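Local coordinates for cell wall surface anchor family protein (Streptococcus pneumoniae, PDB 4OQ1) that is an ancillary pilin that probably anchors the pilus of Streptococcus pneumoniae to the cell wall, at residues V41-S46 with S191-V196; L320-A325 with Y329-S334. The protein carries 3 engineered substitutions. All coordinates share one frame; numbering follows the deposited sequence.

Interaction 1 (V41-S46 with S191-V196); sequences VSQLPS and SSSGQV
Q43, beside helix 37-42 in the N-terminal domain, reaches across a domain boundary to S191 and S193 of the second domain, whose prealbumin-like fold belongs to the CnaB type. On that side the partner is a type I beta turn running from S191 to G194, closed by a backbone hydrogen bond of 2.8 Å from G194 N to S191 O. The contact is small, with 116 Å² buried in all, and on the 41-46 side Q43 alone makes it, through its side chain and its backbone O.

Q43 CB meets S193 OG at 3.9 Å. With CG of Q43 anti to the carbonyl carbon (chi1 -63°) and the chain extended beyond it, the amide is carried alongside S191. Q43 CG lies 4.0 Å from S191 OG. Further out, Q43 CD comes to 3.7 Å from S191 OG. At the tip, Q43 OE1 accepts a hydrogen bond of 2.9 Å from S191 OG. The donor sits at a C=O...donor angle of 123° and is tilted 33° from the carbonyl plane. S191 CB is also near, 3.4 Å from Q43 OE1.

The glutamine backbone adds a second, weak link, as S193 OG donates to Q43 O at 3.4 Å. Around the site, Q43 touches I185 of the second domain and V119 of the first, while S192 OG bonds to D117 O, so the same turn meets the N-terminal domain at a further point. S191 OG, the donor to the amide, is in turn approached weakly by S193 N at 3.5 Å.

Interaction 2 (L320-A325 with Y329-S334); sequences LWELQA and YVQLTS
E322 and L332 are joined by the one direct hydrogen bond of this contact, from L332 N to E322 OE1 at 2.9 Å. The backbone N-H of L332 arrives on the syn side of E322 OE1, 16° out of the carboxylate plane. E322 presents this oxygen because CG stands anti to the backbone N (chi1 -173°) and the chain stays extended, which sends the carboxylate from strand 316-322 across to the loop. A water adds an indirect link, accepting from A325 N at 3.0 Å and from Q331 NE2 at the same length, 3.0 Å. The Q331 side chain is bent at chi2, which also brings Q331 NE2 to 3.5 Å from L323 O, an approach and not a bond.

Segment 320-325 runs on from strand 316-322, and segment 329-334 lies in the loop before strand 336-340. Their sequence matches the E-box of pilin CnaB domains, in which E322 would be the signature glutamate; in relatives this residue lies beside an intramolecular Lys-Asn isopeptide bond, and here E322 touches N354. Just past it, L323 and Q324 both face M277 in a classic beta bulge, at the place where the chain turns its corner.

Van der Waals contacts follow along the E322 carboxylate. Q331 CA lies 3.2 Å from E322 OE1, and the Q331 side chain folds back past the same oxygen, with the amide and carboxylate planes 41° apart. The L332 side chain crosses that of E322 at about a right angle, L332 CG 3.6 Å from E322 OE1. At the other end, A325 CB rests 3.6 Å from Y329 O, while the Y329 ring leads away and its hydroxyl bonds to D266.

In the fold
Interaction 1 precedes interaction 2 along the chain, and the two do not touch: their centres are 54 Å apart and their nearest atoms about 33 Å. They share no sheet. Interaction 1 joins the domain of the eight-stranded sheet to the second domain through segments 145 residues apart at their closest ends, and may help to set the two domains against each other. Interaction 2 is local, with three residues between its segments, and lies within the third domain at the surface, 43 Å from the centre of the chain. In this elongated protein, one contact thus concerns the junction of two domains and the other the internal build of a CnaB-type domain.

Interaction 1 (V41-S46 with S191-V196)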
loop_
_atom_site.group_PDB
_atom_site.type_symbol
_atom_site.label_atom_id
_atom_site.label_comp_id
_atom_site.label_asym_id
_atom_site.label_seq_id
_atom_site.Cartn_x
_atom_site.Cartn_y
_atom_site.Cartn_z
ATOM N N VAL A 41 5.612 -0.725 19.761
ATOM C CA VAL A 41 6.402 -1.849 20.298
ATOM C C VAL A 41 6.675 -2.862 19.186
ATOM O O VAL A 41 7.811 -3.302 18.964
ATOM C CB VAL A 41 5.613 -2.518 21.429
ATOM C CG1 VAL A 41 6.118 -3.910 21.711
ATOM C CG2 VAL A 41 5.613 -1.671 22.667
ATOM N N SER A 42 5.642 -3.176 18.424
ATOM C CA SER A 42 5.799 -4.152 17.340
ATOM C C SER A 42 6.921 -3.739 16.435
ATOM O O SER A 42 7.571 -4.553 15.856
ATOM C CB SER A 42 4.510 -4.328 16.582
ATOM O OG SER A 42 4.262 -3.236 15.751
ATOM N N GLN A 43 7.208 -2.464 16.335
ATOM C CA GLN A 43 8.224 -2.044 15.401
ATOM C C GLN A 43 9.627 -2.118 16.007
ATOM O O GLN A 43 10.603 -1.854 15.274
ATOM C CB GLN A 43 7.974 -0.624 14.911
ATOM C CG GLN A 43 6.713 -0.337 14.123
ATOM C CD GLN A 43 6.586 1.182 13.918
ATOM O OE1 GLN A 43 7.317 1.789 13.108
ATOM N NE2 GLN A 43 5.689 1.813 14.678
ATOM N N LEU A 44 9.745 -2.479 17.297
ATOM C CA LEU A 44 11.070 -2.546 17.919
ATOM C C LEU A 44 11.833 -3.819 17.602
ATOM O O LEU A 44 11.307 -4.907 17.760
ATOM C CB LEU A 44 11.008 -2.459 19.405
ATOM C CG LEU A 44 10.439 -1.161 19.928
ATOM C CD1 LEU A 44 10.553 -1.206 21.427
ATOM C CD2 LEU A 44 11.185 0.037 19.350
ATOM N N PRO A 45 13.096 -3.685 17.241
ATOM C CA PRO A 45 13.850 -4.949 17.061
ATOM C C PRO A 45 13.862 -5.781 18.317
ATOM O O PRO A 45 13.509 -6.967 18.267
ATOM C CB PRO A 45 15.247 -4.476 16.704
ATOM C CG PRO A 45 15.026 -3.168 16.037
ATOM C CD PRO A 45 13.857 -2.517 16.767
ATOM N N SER A 46 14.232 -5.160 19.439
ATOM C CA SER A 46 14.298 -5.827 20.736
ATOM C C SER A 46 13.492 -5.074 21.788
ATOM O O SER A 46 13.625 -3.884 21.891
ATOM C CB SER A 46 15.768 -5.902 21.189
ATOM O OG SER A 46 15.871 -6.285 22.556
ATOM N N SER A 191 7.136 2.797 7.595
ATOM C CA SER A 191 7.933 2.403 8.726
ATOM C C SER A 191 9.050 1.603 8.183
ATOM O O SER A 191 8.822 0.657 7.437
ATOM C CB SER A 191 7.136 1.543 9.711
ATOM O OG SER A 191 7.987 0.733 10.510
ATOM N N SER A 192 10.261 1.923 8.580
ATOM C CA SER A 192 11.422 1.295 7.929
ATOM C C SER A 192 11.582 -0.227 8.231
ATOM O O SER A 192 12.353 -0.893 7.558
ATOM C CB SER A 192 12.731 2.026 8.228
ATOM O OG SER A 192 12.941 2.026 9.594
ATOM N N SER A 193 10.860 -0.706 9.218
ATOM C CA SER A 193 10.833 -2.100 9.574
ATOM C C SER A 193 9.457 -2.692 9.233
ATOM O O SER A 193 9.094 -3.717 9.756
ATOM C CB SER A 193 11.147 -2.253 11.080
ATOM O OG SER A 193 10.057 -1.870 11.875
ATOM N N GLY A 194 8.716 -2.044 8.334
ATOM C CA GLY A 194 7.438 -2.487 7.873
ATOM C C GLY A 194 7.483 -3.560 6.782
ATOM O O GLY A 194 8.524 -4.181 6.492
ATOM N N GLN A 195 6.319 -3.793 6.202
ATOM C CA GLN A 195 6.101 -4.875 5.232
ATOM C C GLN A 195 6.244 -4.239 3.851
ATOM O O GLN A 195 5.714 -3.160 3.554
ATOM C CB GLN A 195 4.738 -5.526 5.445
ATOM C CG GLN A 195 4.685 -6.421 6.683
ATOM C CD GLN A 195 5.131 -5.710 7.967
ATOM O OE1 GLN A 195 4.418 -4.818 8.480
ATOM N NE2 GLN A 195 6.326 -6.082 8.497
ATOM N N VAL A 196 7.002 -4.905 3.017
ATOM C CA VAL A 196 7.406 -4.393 1.678
ATOM C C VAL A 196 6.485 -4.956 0.553
ATOM O O VAL A 196 6.411 -4.442 -0.549
ATOM C CB VAL A 196 8.873 -4.774 1.478
ATOM C CG1 VAL A 196 9.288 -4.715 0.075
ATOM C CG2 VAL A 196 9.781 -3.851 2.309
#

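Interaction 2 (L320-A325 with Y329-S334)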
loop_
_atom_site.group_PDB
_atom_site.type_symbol
_atom_site.label_atom_id
_atom_site.label_comp_id
_atom_site.label_asym_id
_atom_site.label_seq_id
_atom_site.Cartn_x
_atom_site.Cartn_y
_atom_site.Cartn_z
ATOM N N LEU A 320 -9.645 -16.456 -29.917
ATOM C CA LEU A 320 -10.277 -17.715 -29.677
ATOM C C LEU A 320 -9.137 -18.739 -29.747
ATOM O O LEU A 320 -8.629 -18.992 -30.861
ATOM C CB LEU A 320 -11.319 -18.104 -30.738
ATOM C CG LEU A 320 -12.546 -17.131 -30.826
ATOM C CD1 LEU A 320 -13.530 -17.626 -31.874
ATOM C CD2 LEU A 320 -13.256 -17.112 -29.514
ATOM N N TRP A 321 -8.734 -19.216 -28.586
ATOM C CA TRP A 321 -7.673 -20.254 -28.466
ATOM C C TRP A 321 -8.364 -21.577 -28.563
ATOM O O TRP A 321 -9.211 -21.904 -27.679
ATOM C CB TRP A 321 -6.921 -20.144 -27.128
ATOM C CG TRP A 321 -5.963 -21.284 -26.847
ATOM C CD1 TRP A 321 -6.248 -22.444 -26.245
ATOM C CD2 TRP A 321 -4.593 -21.338 -27.197
ATOM N NE1 TRP A 321 -5.116 -23.271 -26.215
ATOM C CE2 TRP A 321 -4.077 -22.558 -26.731
ATOM C CE3 TRP A 321 -3.727 -20.448 -27.789
ATOM C CZ2 TRP A 321 -2.737 -22.949 -26.952
ATOM C CZ3 TRP A 321 -2.386 -20.829 -27.957
ATOM C CH2 TRP A 321 -1.931 -22.045 -27.566
ATOM N N GLU A 322 -8.061 -22.340 -29.604
ATOM C CA GLU A 322 -8.818 -23.632 -29.860
ATOM C C GLU A 322 -8.377 -24.718 -28.921
ATOM O O GLU A 322 -7.171 -25.077 -28.876
ATOM C CB GLU A 322 -8.691 -24.144 -31.298
ATOM C CG GLU A 322 -9.617 -25.358 -31.550
ATOM C CD GLU A 322 -9.583 -25.815 -33.004
ATOM O OE1 GLU A 322 -8.480 -25.838 -33.582
ATOM O OE2 GLU A 322 -10.652 -26.126 -33.534
ATOM N N LEU A 323 -9.316 -25.161 -28.074
ATOM C CA LEU A 323 -9.073 -26.284 -27.202
ATOM C C LEU A 323 -9.364 -27.643 -27.865
ATOM O O LEU A 323 -8.662 -28.575 -27.614
ATOM C CB LEU A 323 -9.962 -26.171 -25.970
ATOM C CG LEU A 323 -9.701 -24.927 -25.090
ATOM C CD1 LEU A 323 -10.778 -24.681 -24.041
ATOM C CD2 LEU A 323 -8.350 -25.049 -24.389
ATOM N N GLN A 324 -10.384 -27.726 -28.705
ATOM C CA GLN A 324 -10.792 -28.968 -29.341
ATOM C C GLN A 324 -11.451 -28.687 -30.733
ATOM O O GLN A 324 -12.423 -27.916 -30.834
ATOM C CB GLN A 324 -11.840 -29.659 -28.451
ATOM C CG GLN A 324 -12.591 -30.781 -29.105
ATOM C CD GLN A 324 -13.500 -31.507 -28.165
ATOM O OE1 GLN A 324 -13.027 -32.279 -27.341
ATOM N NE2 GLN A 324 -14.835 -31.249 -28.265
ATOM N N ALA A 325 -10.959 -29.375 -31.750
ATOM C CA ALA A 325 -11.536 -29.238 -33.092
ATOM C C ALA A 325 -12.831 -30.099 -33.213
ATOM O O ALA A 325 -13.002 -31.067 -32.484
ATOM C CB ALA A 325 -10.510 -29.623 -34.156
ATOM N N TYR A 329 -11.897 -32.892 -37.999
ATOM C CA TYR A 329 -11.320 -31.624 -38.530
ATOM C C TYR A 329 -9.915 -31.357 -37.939
ATOM O O TYR A 329 -9.596 -31.778 -36.879
ATOM C CB TYR A 329 -12.335 -30.446 -38.295
ATOM C CG TYR A 329 -13.484 -30.514 -39.267
ATOM C CD1 TYR A 329 -13.444 -29.810 -40.445
ATOM C CD2 TYR A 329 -14.653 -31.288 -38.988
ATOM C CE1 TYR A 329 -14.449 -29.934 -41.348
ATOM C CE2 TYR A 329 -15.626 -31.455 -39.914
ATOM C CZ TYR A 329 -15.578 -30.786 -41.056
ATOM O OH TYR A 329 -16.630 -30.899 -41.958
ATOM N N VAL A 330 -9.046 -30.721 -38.700
ATOM C CA VAL A 330 -7.745 -30.322 -38.253
ATOM C C VAL A 330 -7.797 -29.102 -37.316
ATOM O O VAL A 330 -8.644 -28.219 -37.480
ATOM C CB VAL A 330 -6.909 -29.926 -39.499
ATOM C CG1 VAL A 330 -5.486 -29.848 -39.147
ATOM C CG2 VAL A 330 -7.053 -30.960 -40.601
ATOM N N GLN A 331 -6.939 -29.075 -36.300
ATOM C CA GLN A 331 -6.796 -27.874 -35.471
ATOM C C GLN A 331 -6.368 -26.651 -36.308
ATOM O O GLN A 331 -5.552 -26.722 -37.275
ATOM C CB GLN A 331 -5.813 -28.111 -34.279
ATOM C CG GLN A 331 -6.491 -28.764 -33.048
ATOM C CD GLN A 331 -6.300 -27.991 -31.727
ATOM O OE1 GLN A 331 -5.538 -27.014 -31.644
ATOM N NE2 GLN A 331 -7.007 -28.428 -30.698
ATOM N N LEU A 332 -6.977 -25.527 -36.005
ATOM C CA LEU A 332 -6.605 -24.306 -36.625
ATOM C C LEU A 332 -5.125 -24.001 -36.378
ATOM O O LEU A 332 -4.596 -24.390 -35.349
ATOM C CB LEU A 332 -7.420 -23.165 -36.046
ATOM C CG LEU A 332 -8.923 -23.306 -36.062
ATOM C CD1 LEU A 332 -9.595 -22.079 -35.422
ATOM C CD2 LEU A 332 -9.411 -23.402 -37.499
ATOM N N THR A 333 -4.451 -23.336 -37.309
ATOM C CA THR A 333 -3.032 -23.185 -37.165
ATOM C C THR A 333 -2.669 -22.031 -36.258
ATOM O O THR A 333 -1.575 -21.954 -35.824
ATOM C CB THR A 333 -2.294 -22.995 -38.534
ATOM O OG1 THR A 333 -2.960 -21.999 -39.215
ATOM C CG2 THR A 333 -2.392 -24.255 -39.347
ATOM N N SER A 334 -3.618 -21.139 -35.936
ATOM C CA SER A 334 -3.371 -20.127 -34.931
ATOM C C SER A 334 -4.723 -19.722 -34.318
ATOM O O SER A 334 -5.778 -20.034 -34.885
ATOM C CB SER A 334 -2.719 -18.897 -35.584
ATOM O OG SER A 334 -3.612 -18.213 -36.413
HETATM O O HOH W 1 -8.443 -30.991 -31.276
#